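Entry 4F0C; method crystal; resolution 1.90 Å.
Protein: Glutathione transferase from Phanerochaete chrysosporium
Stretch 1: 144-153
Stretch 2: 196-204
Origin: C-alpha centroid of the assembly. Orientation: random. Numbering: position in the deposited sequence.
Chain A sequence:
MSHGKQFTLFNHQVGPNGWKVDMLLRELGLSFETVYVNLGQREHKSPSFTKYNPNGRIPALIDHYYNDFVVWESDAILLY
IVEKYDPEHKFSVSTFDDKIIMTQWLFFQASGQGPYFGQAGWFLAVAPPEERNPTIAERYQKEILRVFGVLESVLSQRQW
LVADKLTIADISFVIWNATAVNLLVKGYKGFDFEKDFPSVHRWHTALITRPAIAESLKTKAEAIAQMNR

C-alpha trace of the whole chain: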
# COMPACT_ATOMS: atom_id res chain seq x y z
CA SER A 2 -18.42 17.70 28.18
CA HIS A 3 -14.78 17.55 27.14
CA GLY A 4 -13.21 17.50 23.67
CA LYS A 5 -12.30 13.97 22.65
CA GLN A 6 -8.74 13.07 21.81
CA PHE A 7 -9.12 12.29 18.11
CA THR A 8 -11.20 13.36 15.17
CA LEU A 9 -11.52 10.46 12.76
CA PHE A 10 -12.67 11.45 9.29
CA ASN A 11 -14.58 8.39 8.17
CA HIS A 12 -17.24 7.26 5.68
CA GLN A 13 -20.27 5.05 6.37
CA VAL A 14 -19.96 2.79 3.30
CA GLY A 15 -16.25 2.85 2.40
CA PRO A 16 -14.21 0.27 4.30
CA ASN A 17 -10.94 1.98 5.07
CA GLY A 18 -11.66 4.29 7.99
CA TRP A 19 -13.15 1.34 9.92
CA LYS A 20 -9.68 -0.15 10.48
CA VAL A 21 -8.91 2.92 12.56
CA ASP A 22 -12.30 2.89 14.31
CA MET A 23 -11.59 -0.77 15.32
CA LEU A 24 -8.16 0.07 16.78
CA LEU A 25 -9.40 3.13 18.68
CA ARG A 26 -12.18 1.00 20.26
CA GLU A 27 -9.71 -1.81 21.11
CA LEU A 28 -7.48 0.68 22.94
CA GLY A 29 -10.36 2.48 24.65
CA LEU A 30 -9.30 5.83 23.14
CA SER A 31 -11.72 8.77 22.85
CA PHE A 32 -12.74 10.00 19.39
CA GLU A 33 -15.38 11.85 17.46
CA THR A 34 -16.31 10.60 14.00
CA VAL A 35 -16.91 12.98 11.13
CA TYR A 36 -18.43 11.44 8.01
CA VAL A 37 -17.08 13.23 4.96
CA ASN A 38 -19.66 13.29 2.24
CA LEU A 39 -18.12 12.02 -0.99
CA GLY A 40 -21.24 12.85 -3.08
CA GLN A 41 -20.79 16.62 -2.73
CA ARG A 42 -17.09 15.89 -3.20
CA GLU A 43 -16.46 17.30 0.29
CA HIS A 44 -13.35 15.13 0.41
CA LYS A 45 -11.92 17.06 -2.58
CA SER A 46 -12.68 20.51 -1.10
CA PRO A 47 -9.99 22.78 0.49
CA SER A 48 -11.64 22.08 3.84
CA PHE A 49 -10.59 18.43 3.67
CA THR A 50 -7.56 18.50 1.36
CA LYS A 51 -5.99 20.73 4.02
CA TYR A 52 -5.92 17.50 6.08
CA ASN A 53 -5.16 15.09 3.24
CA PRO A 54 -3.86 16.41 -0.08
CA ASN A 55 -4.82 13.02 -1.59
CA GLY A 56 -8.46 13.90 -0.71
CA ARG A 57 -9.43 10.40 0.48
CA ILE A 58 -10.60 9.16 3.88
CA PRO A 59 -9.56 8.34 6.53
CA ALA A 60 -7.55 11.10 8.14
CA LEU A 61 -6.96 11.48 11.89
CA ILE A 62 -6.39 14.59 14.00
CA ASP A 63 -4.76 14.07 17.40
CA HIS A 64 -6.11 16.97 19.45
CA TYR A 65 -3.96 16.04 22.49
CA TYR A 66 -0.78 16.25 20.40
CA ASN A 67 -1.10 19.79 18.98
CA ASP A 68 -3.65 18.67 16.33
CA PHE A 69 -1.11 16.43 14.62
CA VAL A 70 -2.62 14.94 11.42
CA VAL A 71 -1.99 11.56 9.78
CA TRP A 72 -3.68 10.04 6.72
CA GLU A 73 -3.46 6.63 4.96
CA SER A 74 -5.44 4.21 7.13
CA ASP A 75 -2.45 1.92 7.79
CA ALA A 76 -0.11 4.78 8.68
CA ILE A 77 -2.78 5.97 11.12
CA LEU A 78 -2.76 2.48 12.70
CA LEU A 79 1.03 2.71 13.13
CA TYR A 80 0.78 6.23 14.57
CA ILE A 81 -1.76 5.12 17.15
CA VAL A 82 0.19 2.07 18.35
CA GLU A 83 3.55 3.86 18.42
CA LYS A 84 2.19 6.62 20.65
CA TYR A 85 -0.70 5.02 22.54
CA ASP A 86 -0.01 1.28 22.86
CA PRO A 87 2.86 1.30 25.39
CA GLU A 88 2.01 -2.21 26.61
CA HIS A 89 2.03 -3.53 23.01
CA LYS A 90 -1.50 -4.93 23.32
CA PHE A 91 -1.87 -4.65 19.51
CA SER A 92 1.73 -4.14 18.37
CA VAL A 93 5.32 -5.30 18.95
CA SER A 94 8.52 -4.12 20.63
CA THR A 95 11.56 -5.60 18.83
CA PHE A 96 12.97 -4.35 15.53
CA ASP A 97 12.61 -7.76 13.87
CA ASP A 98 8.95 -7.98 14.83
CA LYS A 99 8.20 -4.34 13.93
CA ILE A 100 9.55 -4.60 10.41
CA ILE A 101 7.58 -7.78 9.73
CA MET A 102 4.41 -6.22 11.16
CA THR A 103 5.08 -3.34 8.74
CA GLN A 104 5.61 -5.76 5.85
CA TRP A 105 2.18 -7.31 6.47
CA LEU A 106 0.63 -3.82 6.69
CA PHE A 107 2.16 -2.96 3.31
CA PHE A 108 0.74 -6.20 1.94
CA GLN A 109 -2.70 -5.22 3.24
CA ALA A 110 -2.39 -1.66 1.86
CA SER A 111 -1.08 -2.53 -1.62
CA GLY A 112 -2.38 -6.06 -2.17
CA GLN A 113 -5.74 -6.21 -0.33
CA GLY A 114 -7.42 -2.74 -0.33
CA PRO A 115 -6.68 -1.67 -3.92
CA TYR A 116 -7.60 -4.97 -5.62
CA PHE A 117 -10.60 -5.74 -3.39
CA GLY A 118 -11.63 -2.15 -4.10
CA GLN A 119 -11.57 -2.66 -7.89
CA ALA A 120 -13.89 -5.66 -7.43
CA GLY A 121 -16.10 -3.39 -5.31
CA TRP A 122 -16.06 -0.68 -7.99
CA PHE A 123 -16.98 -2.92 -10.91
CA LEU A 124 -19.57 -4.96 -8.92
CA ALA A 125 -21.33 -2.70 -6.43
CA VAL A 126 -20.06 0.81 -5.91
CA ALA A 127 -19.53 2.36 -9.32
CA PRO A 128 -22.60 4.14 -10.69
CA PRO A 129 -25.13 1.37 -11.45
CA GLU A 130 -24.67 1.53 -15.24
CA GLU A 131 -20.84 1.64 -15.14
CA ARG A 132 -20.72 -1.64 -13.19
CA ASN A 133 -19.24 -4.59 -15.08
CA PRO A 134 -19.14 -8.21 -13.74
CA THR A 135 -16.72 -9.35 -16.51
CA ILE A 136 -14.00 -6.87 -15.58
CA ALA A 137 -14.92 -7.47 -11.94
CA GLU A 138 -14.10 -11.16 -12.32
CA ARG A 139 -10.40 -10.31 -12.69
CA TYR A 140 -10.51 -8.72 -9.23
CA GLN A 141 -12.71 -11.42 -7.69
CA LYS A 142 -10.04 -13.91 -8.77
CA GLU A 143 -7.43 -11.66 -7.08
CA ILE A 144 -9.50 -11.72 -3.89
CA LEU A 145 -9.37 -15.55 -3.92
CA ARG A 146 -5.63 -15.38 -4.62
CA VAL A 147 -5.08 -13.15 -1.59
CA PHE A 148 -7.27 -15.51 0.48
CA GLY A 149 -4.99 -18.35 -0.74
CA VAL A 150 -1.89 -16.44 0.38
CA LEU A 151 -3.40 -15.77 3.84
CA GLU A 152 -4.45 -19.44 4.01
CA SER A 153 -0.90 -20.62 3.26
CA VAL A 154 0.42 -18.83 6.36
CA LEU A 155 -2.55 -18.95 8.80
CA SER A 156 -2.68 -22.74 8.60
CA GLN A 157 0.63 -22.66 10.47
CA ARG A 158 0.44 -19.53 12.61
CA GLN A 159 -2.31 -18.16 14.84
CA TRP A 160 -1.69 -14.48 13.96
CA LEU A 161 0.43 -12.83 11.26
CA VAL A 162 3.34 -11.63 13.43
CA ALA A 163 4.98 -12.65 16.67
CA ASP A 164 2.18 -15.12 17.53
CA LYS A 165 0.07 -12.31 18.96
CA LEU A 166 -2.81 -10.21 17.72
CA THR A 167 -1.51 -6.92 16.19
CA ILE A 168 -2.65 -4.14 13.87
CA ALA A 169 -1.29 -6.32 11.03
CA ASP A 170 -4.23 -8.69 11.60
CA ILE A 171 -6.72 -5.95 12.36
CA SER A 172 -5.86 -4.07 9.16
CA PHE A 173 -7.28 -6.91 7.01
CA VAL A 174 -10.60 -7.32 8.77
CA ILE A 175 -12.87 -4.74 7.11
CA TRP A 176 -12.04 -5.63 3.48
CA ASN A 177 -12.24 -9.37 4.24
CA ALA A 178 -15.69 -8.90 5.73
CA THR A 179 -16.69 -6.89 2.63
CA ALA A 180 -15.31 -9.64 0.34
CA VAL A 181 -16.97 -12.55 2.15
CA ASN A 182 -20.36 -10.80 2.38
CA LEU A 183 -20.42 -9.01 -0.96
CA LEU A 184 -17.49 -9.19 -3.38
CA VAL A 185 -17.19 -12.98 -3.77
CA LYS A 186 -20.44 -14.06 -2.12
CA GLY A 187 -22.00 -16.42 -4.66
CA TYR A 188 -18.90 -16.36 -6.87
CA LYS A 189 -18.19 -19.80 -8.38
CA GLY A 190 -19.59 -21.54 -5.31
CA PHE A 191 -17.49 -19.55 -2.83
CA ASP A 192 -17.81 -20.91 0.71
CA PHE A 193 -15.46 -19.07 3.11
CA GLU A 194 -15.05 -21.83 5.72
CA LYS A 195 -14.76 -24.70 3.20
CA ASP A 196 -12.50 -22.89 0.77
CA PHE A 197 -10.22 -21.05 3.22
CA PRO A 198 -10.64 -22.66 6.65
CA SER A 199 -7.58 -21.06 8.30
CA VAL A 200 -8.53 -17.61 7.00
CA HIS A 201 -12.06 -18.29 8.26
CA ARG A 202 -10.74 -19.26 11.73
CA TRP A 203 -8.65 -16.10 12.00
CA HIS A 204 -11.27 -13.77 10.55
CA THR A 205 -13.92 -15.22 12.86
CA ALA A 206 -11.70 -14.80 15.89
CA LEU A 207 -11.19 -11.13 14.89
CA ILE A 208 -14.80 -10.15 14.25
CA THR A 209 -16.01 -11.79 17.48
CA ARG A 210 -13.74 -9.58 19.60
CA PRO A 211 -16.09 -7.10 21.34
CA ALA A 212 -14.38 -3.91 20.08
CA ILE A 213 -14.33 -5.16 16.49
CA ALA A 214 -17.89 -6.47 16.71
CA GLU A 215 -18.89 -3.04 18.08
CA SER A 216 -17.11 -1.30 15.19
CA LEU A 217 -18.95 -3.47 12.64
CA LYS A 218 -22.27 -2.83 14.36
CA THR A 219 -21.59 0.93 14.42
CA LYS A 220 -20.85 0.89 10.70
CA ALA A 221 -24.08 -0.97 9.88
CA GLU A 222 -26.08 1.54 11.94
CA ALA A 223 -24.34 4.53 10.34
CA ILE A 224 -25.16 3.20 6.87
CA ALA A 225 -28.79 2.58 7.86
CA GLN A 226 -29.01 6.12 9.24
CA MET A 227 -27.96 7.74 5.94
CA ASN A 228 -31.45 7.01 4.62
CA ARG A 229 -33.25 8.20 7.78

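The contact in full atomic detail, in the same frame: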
# COMPACT_ATOMS: atom_id res chain seq x y z
N ILE A 144 -9.06 -11.48 -5.27
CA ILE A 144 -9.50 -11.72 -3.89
C ILE A 144 -9.21 -13.16 -3.45
O ILE A 144 -8.68 -13.37 -2.37
CB ILE A 144 -11.03 -11.41 -3.74
CG1 ILE A 144 -11.24 -9.89 -3.86
CG2 ILE A 144 -11.55 -12.00 -2.44
CD1 ILE A 144 -12.73 -9.45 -3.99
N LEU A 145 -9.60 -14.13 -4.27
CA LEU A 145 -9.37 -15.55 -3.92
C LEU A 145 -7.87 -15.83 -3.82
O LEU A 145 -7.44 -16.66 -2.99
CB LEU A 145 -10.01 -16.49 -4.95
CG LEU A 145 -11.52 -16.34 -5.16
CD1 LEU A 145 -12.04 -17.44 -6.10
CD2 LEU A 145 -12.20 -16.42 -3.80
N ARG A 146 -7.08 -15.17 -4.66
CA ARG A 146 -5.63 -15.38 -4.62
C ARG A 146 -5.08 -14.90 -3.28
O ARG A 146 -4.26 -15.58 -2.63
CB ARG A 146 -4.89 -14.69 -5.78
CG ARG A 146 -3.42 -15.19 -5.94
CD ARG A 146 -2.55 -14.21 -6.78
NE ARG A 146 -2.40 -12.92 -6.12
CZ ARG A 146 -1.50 -12.66 -5.18
NH1 ARG A 146 -0.65 -13.60 -4.75
NH2 ARG A 146 -1.47 -11.44 -4.65
N VAL A 147 -5.51 -13.71 -2.86
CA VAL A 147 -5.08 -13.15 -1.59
C VAL A 147 -5.54 -14.05 -0.43
O VAL A 147 -4.78 -14.29 0.50
CB VAL A 147 -5.57 -11.70 -1.41
CG1 VAL A 147 -5.41 -11.19 0.07
CG2 VAL A 147 -4.83 -10.77 -2.45
N PHE A 148 -6.79 -14.52 -0.49
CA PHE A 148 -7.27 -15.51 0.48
C PHE A 148 -6.34 -16.74 0.53
O PHE A 148 -6.02 -17.24 1.61
CB PHE A 148 -8.68 -15.99 0.13
CG PHE A 148 -9.77 -15.03 0.51
CD1 PHE A 148 -9.51 -13.90 1.28
CD2 PHE A 148 -11.09 -15.26 0.10
CE1 PHE A 148 -10.54 -13.02 1.61
CE2 PHE A 148 -12.12 -14.39 0.43
CZ PHE A 148 -11.85 -13.28 1.19
N GLY A 149 -5.92 -17.22 -0.64
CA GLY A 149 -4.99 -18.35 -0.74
C GLY A 149 -3.65 -18.06 -0.04
O GLY A 149 -3.10 -18.90 0.69
N VAL A 150 -3.13 -16.87 -0.26
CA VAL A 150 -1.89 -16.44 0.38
C VAL A 150 -2.05 -16.45 1.91
O VAL A 150 -1.21 -17.02 2.65
CB VAL A 150 -1.44 -15.04 -0.13
CG1 VAL A 150 -0.27 -14.48 0.74
CG2 VAL A 150 -1.04 -15.11 -1.63
N LEU A 151 -3.12 -15.82 2.39
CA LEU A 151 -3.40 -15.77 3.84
C LEU A 151 -3.58 -17.19 4.38
O LEU A 151 -3.09 -17.52 5.46
CB LEU A 151 -4.63 -14.90 4.13
CG LEU A 151 -4.40 -13.40 3.88
CD1 LEU A 151 -5.75 -12.66 3.92
CD2 LEU A 151 -3.42 -12.82 4.91
N GLU A 152 -4.25 -18.04 3.61
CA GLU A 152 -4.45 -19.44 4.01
C GLU A 152 -3.13 -20.18 4.19
O GLU A 152 -2.95 -20.93 5.16
CB GLU A 152 -5.30 -20.17 2.96
CG GLU A 152 -5.64 -21.63 3.32
CD GLU A 152 -6.61 -21.76 4.48
OE1 GLU A 152 -7.38 -20.82 4.74
OE2 GLU A 152 -6.60 -22.81 5.15
N SER A 153 -2.20 -19.94 3.26
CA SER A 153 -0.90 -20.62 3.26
C SER A 153 -0.10 -20.31 4.52
O SER A 153 0.69 -21.14 4.95
CB SER A 153 -0.08 -20.29 2.00
OG SER A 153 0.46 -18.96 2.05
N ASP A 196 -13.52 -23.22 1.75
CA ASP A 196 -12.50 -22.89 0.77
C ASP A 196 -11.23 -22.36 1.42
O ASP A 196 -10.13 -22.55 0.87
CB ASP A 196 -13.03 -21.87 -0.25
CG ASP A 196 -14.19 -22.41 -1.09
OD1 ASP A 196 -14.42 -23.64 -1.11
OD2 ASP A 196 -14.88 -21.59 -1.75
N PHE A 197 -11.37 -21.64 2.54
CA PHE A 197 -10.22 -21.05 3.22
C PHE A 197 -10.38 -21.18 4.73
O PHE A 197 -10.61 -20.18 5.41
CB PHE A 197 -10.09 -19.57 2.82
CG PHE A 197 -9.97 -19.39 1.32
CD1 PHE A 197 -8.76 -19.61 0.69
CD2 PHE A 197 -11.07 -19.05 0.54
CE1 PHE A 197 -8.63 -19.47 -0.71
CE2 PHE A 197 -10.96 -18.91 -0.85
CZ PHE A 197 -9.74 -19.12 -1.47
N PRO A 198 -10.26 -22.43 5.25
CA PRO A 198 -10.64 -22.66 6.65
C PRO A 198 -9.76 -21.93 7.67
O PRO A 198 -10.28 -21.50 8.69
CB PRO A 198 -10.57 -24.19 6.81
CG PRO A 198 -9.79 -24.67 5.64
CD PRO A 198 -9.99 -23.68 4.53
N SER A 199 -8.46 -21.81 7.41
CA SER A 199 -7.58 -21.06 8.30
C SER A 199 -7.91 -19.56 8.28
O SER A 199 -7.91 -18.88 9.34
CB SER A 199 -6.11 -21.28 7.92
OG SER A 199 -5.84 -22.68 7.88
N VAL A 200 -8.13 -19.01 7.09
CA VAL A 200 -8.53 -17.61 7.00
C VAL A 200 -9.86 -17.41 7.71
O VAL A 200 -10.06 -16.40 8.40
CB VAL A 200 -8.63 -17.11 5.53
CG1 VAL A 200 -8.95 -15.60 5.50
CG2 VAL A 200 -7.29 -17.40 4.78
N HIS A 201 -10.77 -18.38 7.57
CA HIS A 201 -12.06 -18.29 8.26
C HIS A 201 -11.88 -18.29 9.78
O HIS A 201 -12.55 -17.54 10.49
CB HIS A 201 -12.99 -19.42 7.83
CG HIS A 201 -14.27 -19.50 8.62
ND1 HIS A 201 -14.46 -20.37 9.67
CD2 HIS A 201 -15.44 -18.82 8.49
CE1 HIS A 201 -15.67 -20.22 10.16
NE2 HIS A 201 -16.30 -19.29 9.46
N ARG A 202 -11.01 -19.17 10.28
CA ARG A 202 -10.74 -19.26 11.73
C ARG A 202 -10.26 -17.92 12.27
O ARG A 202 -10.76 -17.42 13.29
CB ARG A 202 -9.65 -20.30 11.99
CG ARG A 202 -9.24 -20.47 13.45
CD ARG A 202 -7.81 -21.04 13.56
NE ARG A 202 -6.79 -20.03 13.29
CZ ARG A 202 -5.81 -20.16 12.40
NH1 ARG A 202 -5.71 -21.28 11.66
NH2 ARG A 202 -4.91 -19.19 12.25
N TRP A 203 -9.28 -17.35 11.58
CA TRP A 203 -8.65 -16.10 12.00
C TRP A 203 -9.61 -14.93 11.89
O TRP A 203 -9.74 -14.12 12.82
CB TRP A 203 -7.43 -15.91 11.11
CG TRP A 203 -6.68 -14.59 11.02
CD1 TRP A 203 -5.76 -14.11 11.90
CD2 TRP A 203 -6.65 -13.72 9.88
NE1 TRP A 203 -5.18 -12.95 11.40
CE2 TRP A 203 -5.70 -12.71 10.15
CE3 TRP A 203 -7.34 -13.69 8.66
CZ2 TRP A 203 -5.44 -11.67 9.25
CZ3 TRP A 203 -7.08 -12.67 7.76
CH2 TRP A 203 -6.13 -11.67 8.06
N HIS A 204 -10.28 -14.84 10.75
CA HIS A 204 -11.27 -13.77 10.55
C HIS A 204 -12.37 -13.86 11.61
O HIS A 204 -12.79 -12.87 12.18
CB HIS A 204 -11.89 -13.85 9.15
CG HIS A 204 -12.84 -12.73 8.85
ND1 HIS A 204 -12.41 -11.45 8.56
CD2 HIS A 204 -14.19 -12.70 8.78
CE1 HIS A 204 -13.46 -10.67 8.34
NE2 HIS A 204 -14.55 -11.41 8.46

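The carboxylate of Glu-152, a side chain from the middle of one helix, sits over the first turn of another and takes up the amide hydrogens exposed there. At the start of helix 198-204 the helical pattern is broken at Phe-197, so the first N-H groups of the new helix lack the usual i to i-4 carbonyl partners. Val-200 N donates to Glu-152 OE1 at 3.1 Å, nearly linearly at 167°, and Ser-199 N donates to Glu-152 OE2, also at 3.1 Å. The hydroxyl Ser-199 OG adds a third bond, giving its proton to Glu-152 OE2 at 2.8 Å. Phe-197 holds the N-cap position, where its hydrocarbon side chain offers no acceptor; Glu-152 supplies the oxygens from the other helix. A glutamate suits the task: two oxygens can serve neighboring donors, and its negative charge faces the positive end of the helix dipole. Pro-198, whose nitrogen carries no hydrogen, fits a first turn because it leaves no donor of its own unmet; its ring CD lies 3.6 Å from Glu-152 OE2.

The helices cross almost at right angles, at 81°, with their axes 8.2 Å apart at closest approach. The backbones come nearest where Glu-152 CA and Val-200 CA are 5.4 Å apart. The CA-to-CB bond of Glu-152 points sideways, yet chi1 in t and chi2 in p bring its carboxylate nearer to the other stretch.

Beside this polar cluster, the CA-to-CB bond of Phe-197 points toward the first helix, and its ring packs against Leu-145, Phe-148 and Gly-149. Phe-148 CB stands over one face of that ring, 3.5 Å from its centroid and only 7° off the normal, an arrangement that favors a CH-pi contact. The Phe-148 ring also turns its edge toward the face of Phe-197; the centroids are 5.3 Å apart and the planes meet at 63°. The ring also lies against the backbone at Gly-149, with Gly-149 N 3.5 Å from Phe-197 CE1. That nitrogen is already bonded within its helix to Leu-145 O. Leu-145 extends the apolar patch, its CD2 4.1 Å from Phe-197 CE2.

Further along the second helix, the CA-to-CB bonds of Val-200 and Trp-203 point toward the first; the two are three residues apart, close to one helical turn. The compact, branched Val-200 fits near the crossing: its CG2 lies 3.7 Å from Leu-151 CB and 3.4 Å from Phe-148 O. Leu-151 reaches on to Trp-203, with Leu-151 CD1 4.1 Å from Trp-203 CZ3, so a branched aliphatic side chain meets a large flat ring in a buried setting.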